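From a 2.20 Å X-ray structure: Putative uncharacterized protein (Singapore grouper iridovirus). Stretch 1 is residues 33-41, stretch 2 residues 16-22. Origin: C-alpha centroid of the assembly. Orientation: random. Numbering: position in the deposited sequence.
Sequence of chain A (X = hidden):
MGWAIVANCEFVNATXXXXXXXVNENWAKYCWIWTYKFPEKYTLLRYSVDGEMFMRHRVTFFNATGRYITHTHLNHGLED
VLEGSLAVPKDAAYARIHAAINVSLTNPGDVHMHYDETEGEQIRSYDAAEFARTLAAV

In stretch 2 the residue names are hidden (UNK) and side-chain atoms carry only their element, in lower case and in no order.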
# COMPACT_ATOMS: atom_id res chain seq x y z
N ILE A 33 -6.12 3.94 -0.79
CA ILE A 33 -5.62 2.91 0.12
C ILE A 33 -5.83 1.60 -0.61
O ILE A 33 -6.83 1.41 -1.31
CB ILE A 33 -6.36 2.91 1.47
CG1 ILE A 33 -6.19 4.26 2.18
CG2 ILE A 33 -5.86 1.79 2.38
CD1 ILE A 33 -7.09 4.43 3.40
N TRP A 34 -4.85 0.71 -0.48
CA TRP A 34 -4.89 -0.58 -1.13
C TRP A 34 -4.61 -1.67 -0.11
O TRP A 34 -3.67 -1.58 0.67
CB TRP A 34 -3.86 -0.59 -2.25
CG TRP A 34 -3.67 -1.88 -2.97
CD1 TRP A 34 -4.44 -2.38 -3.98
CD2 TRP A 34 -2.61 -2.83 -2.76
NE1 TRP A 34 -3.94 -3.60 -4.40
CE2 TRP A 34 -2.81 -3.89 -3.68
CE3 TRP A 34 -1.52 -2.90 -1.87
CZ2 TRP A 34 -1.94 -5.00 -3.75
CZ3 TRP A 34 -0.65 -4.01 -1.94
CH2 TRP A 34 -0.87 -5.03 -2.88
N THR A 35 -5.47 -2.69 -0.12
CA THR A 35 -5.35 -3.86 0.75
C THR A 35 -5.23 -5.16 -0.06
O THR A 35 -6.00 -5.39 -0.99
CB THR A 35 -6.57 -3.99 1.69
OG1 THR A 35 -6.71 -2.77 2.43
CG2 THR A 35 -6.38 -5.14 2.68
N TYR A 36 -4.28 -6.01 0.30
CA TYR A 36 -4.05 -7.26 -0.41
C TYR A 36 -3.90 -8.40 0.57
O TYR A 36 -2.98 -8.39 1.39
CB TYR A 36 -2.78 -7.13 -1.28
CG TYR A 36 -2.33 -8.36 -2.04
CD1 TYR A 36 -3.24 -9.22 -2.67
CD2 TYR A 36 -0.98 -8.62 -2.20
CE1 TYR A 36 -2.80 -10.33 -3.41
CE2 TYR A 36 -0.53 -9.73 -2.92
CZ TYR A 36 -1.44 -10.57 -3.53
OH TYR A 36 -0.98 -11.65 -4.24
N LYS A 37 -4.80 -9.36 0.49
CA LYS A 37 -4.71 -10.59 1.26
C LYS A 37 -3.82 -11.55 0.48
O LYS A 37 -4.09 -11.83 -0.68
CB LYS A 37 -6.10 -11.22 1.45
CG LYS A 37 -6.10 -12.38 2.43
CD LYS A 37 -7.46 -13.06 2.49
CE LYS A 37 -7.36 -14.38 3.24
NZ LYS A 37 -8.72 -14.87 3.67
N PHE A 38 -2.75 -12.03 1.10
CA PHE A 38 -1.81 -12.95 0.44
C PHE A 38 -2.47 -14.30 0.15
O PHE A 38 -3.08 -14.89 1.04
CB PHE A 38 -0.57 -13.18 1.30
CG PHE A 38 0.27 -11.92 1.56
CD1 PHE A 38 0.01 -10.73 0.89
CD2 PHE A 38 1.33 -11.97 2.46
CE1 PHE A 38 0.79 -9.59 1.13
CE2 PHE A 38 2.12 -10.84 2.69
CZ PHE A 38 1.85 -9.66 2.03
N PRO A 39 -2.36 -14.78 -1.10
CA PRO A 39 -2.80 -16.15 -1.40
C PRO A 39 -1.71 -17.18 -1.03
O PRO A 39 -1.99 -18.38 -1.00
CB PRO A 39 -3.02 -16.11 -2.91
CG PRO A 39 -2.03 -15.11 -3.42
CD PRO A 39 -1.95 -14.06 -2.32
N GLU A 40 -0.51 -16.69 -0.71
CA GLU A 40 0.65 -17.50 -0.32
C GLU A 40 1.65 -16.61 0.41
O GLU A 40 1.55 -15.39 0.34
CB GLU A 40 1.31 -18.13 -1.55
CG GLU A 40 1.92 -17.11 -2.52
CD GLU A 40 2.51 -17.75 -3.77
OE1 GLU A 40 3.42 -18.61 -3.63
OE2 GLU A 40 2.07 -17.40 -4.88
N LYS A 41 2.61 -17.20 1.11
CA LYS A 41 3.60 -16.41 1.86
C LYS A 41 4.59 -15.73 0.91
O LYS A 41 5.09 -16.33 -0.05
CB LYS A 41 4.34 -17.25 2.91
CG LYS A 41 3.41 -18.07 3.83
CD LYS A 41 4.14 -18.66 5.05
CE LYS A 41 3.19 -19.58 5.87
NZ LYS A 41 3.61 -19.75 7.32
N UNK A 16 11.43 -17.46 -5.25
CA UNK A 16 11.63 -16.45 -6.30
C UNK A 16 10.60 -16.29 -7.42
O UNK A 16 10.83 -15.55 -8.37
N UNK A 17 9.46 -16.97 -7.32
CA UNK A 17 8.39 -16.75 -8.27
C UNK A 17 7.74 -15.41 -7.92
O UNK A 17 7.46 -15.15 -6.75
c UNK A 17 7.36 -17.87 -8.20
c UNK A 17 4.32 -17.69 -7.73
c UNK A 17 5.02 -18.50 -8.81
n UNK A 17 3.13 -18.34 -7.14
c UNK A 17 6.29 -17.81 -9.27
N UNK A 18 7.55 -14.55 -8.92
CA UNK A 18 7.02 -13.21 -8.69
C UNK A 18 5.55 -13.08 -9.08
O UNK A 18 5.12 -13.61 -10.09
c UNK A 18 9.30 -12.12 -8.92
c UNK A 18 10.15 -11.03 -9.57
c UNK A 18 10.69 -11.46 -10.92
c UNK A 18 7.86 -12.14 -9.40
n UNK A 18 11.85 -10.62 -11.32
N UNK A 19 4.80 -12.39 -8.24
CA UNK A 19 3.41 -12.06 -8.53
C UNK A 19 3.36 -10.54 -8.67
O UNK A 19 3.66 -9.80 -7.74
c UNK A 19 2.47 -12.57 -7.42
o UNK A 19 2.56 -14.00 -7.33
c UNK A 19 1.01 -12.16 -7.65
N UNK A 20 3.01 -10.09 -9.87
CA UNK A 20 2.95 -8.67 -10.13
C UNK A 20 1.53 -8.16 -9.95
O UNK A 20 0.57 -8.78 -10.41
o UNK A 20 4.80 -8.88 -11.67
c UNK A 20 3.48 -8.33 -11.53
c UNK A 20 3.55 -6.81 -11.73
N UNK A 21 1.41 -7.05 -9.24
CA UNK A 21 0.14 -6.37 -9.08
C UNK A 21 0.33 -4.91 -9.43
O UNK A 21 1.27 -4.28 -8.97
c UNK A 21 -0.40 -6.54 -7.64
c UNK A 21 -0.98 -8.34 -5.98
c UNK A 21 -1.65 -5.68 -7.43
c UNK A 21 -0.69 -8.02 -7.38
N UNK A 22 -0.55 -4.39 -10.28
CA UNK A 22 -0.49 -2.99 -10.65
C UNK A 22 -1.64 -2.28 -9.95
O UNK A 22 -2.80 -2.49 -10.28
c UNK A 22 0.24 -0.46 -12.20
c UNK A 22 0.19 -1.78 -12.93
c UNK A 22 -0.37 -1.58 -14.34
c UNK A 22 -0.62 -2.84 -12.18
O HOH W 1 0.76 -15.28 -5.48

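Position 16 has backbone atoms and nothing beyond CA. Its phi and psi are 84° and 8°, a region where a CB would be jammed against the carbonyl oxygen of the residue before. The absence of side-chain atoms and this conformation agree, and nothing here contacts stretch 1: the residue is Gly16.

Position 17 carries four carbons in an unbranched row ending in a nitrogen. Its CA-to-CB bond points toward stretch 1, and the chain extends until the terminal nitrogen meets the carboxylate of Glu40. This is Lys17, and its NZ lies 2.7 Å from Glu40 OE2, donating a hydrogen bond that is part of a salt bridge. A long, flexible, positively charged side chain suits this exposed place, because it can span the gap between the backbones and meet a negative charge at its end.

Position 18 again has four carbons in a row and a terminal nitrogen. Here, at the start of the strand, the side chain is out of reach of stretch 1. The residue is Lys18. It is exposed, an environment in which a charged amino group is readily solvated.

At position 19, one carbon carries one oxygen and one carbon. CA-to-CB points toward stretch 1, where the carbon arm lies near Tyr36 and a water links the oxygen to Glu40. A beta-branched side chain with a hydroxyl fits these atoms; this is Thr19. It offers two kinds of surface: its methyl CG2 lies 4.0 Å from Tyr36 OH, while its OG1 hydrogen-bonds at 2.9 Å to the O atom of water 1. The O atom of that water donates to Glu40 OE2 at 2.6 Å, so it bridges two side chains whose own oxygens, Thr19 OG1 and Glu40 OE2, are 4.2 Å apart.

Position 20 repeats the pattern of one carbon bearing an oxygen and a carbon. It is exposed and out of reach of stretch 1. This is Thr20; beta-branched residues are common in strands, and the hydroxyl is at ease near solvent.

Position 21 has four carbons and no heteroatom, forked at the first, with one arm two carbons long. It is buried against the aromatic rings of Trp34 and Tyr36. The fork identifies Ile21. Its CD1 sits over one face of the Tyr36 ring, 3.5 Å from the centroid and 20° off the ring normal, a CH-pi contact, and approaches Tyr36 CZ to 3.3 Å. CG2 comes within 3.8 Å of Trp34 CZ2, and CD1 is also near that ring, 4.1 Å from Trp34 CZ2. A compact aliphatic side chain suits this buried place beside two aromatic groups.

Position 22 also has four carbons, but the fork comes at the second. Its CA-to-CB bond points away from stretch 1, and it makes no contact there. The residue is Leu22; it is exposed, and this contact places no demand on its side chain.

The two strands run nearly antiparallel, at 155°, with their axes well separated, so side chains must fill the space between them. Alternation along the strand sends 19 and 21 toward stretch 1. The contact therefore grades from the buried packing of Ile21 on Trp34 and Tyr36, through Thr19 and its water, to the salt bridge between Lys17 and Glu40.

Stretch 2 16-22: GKKTTIL
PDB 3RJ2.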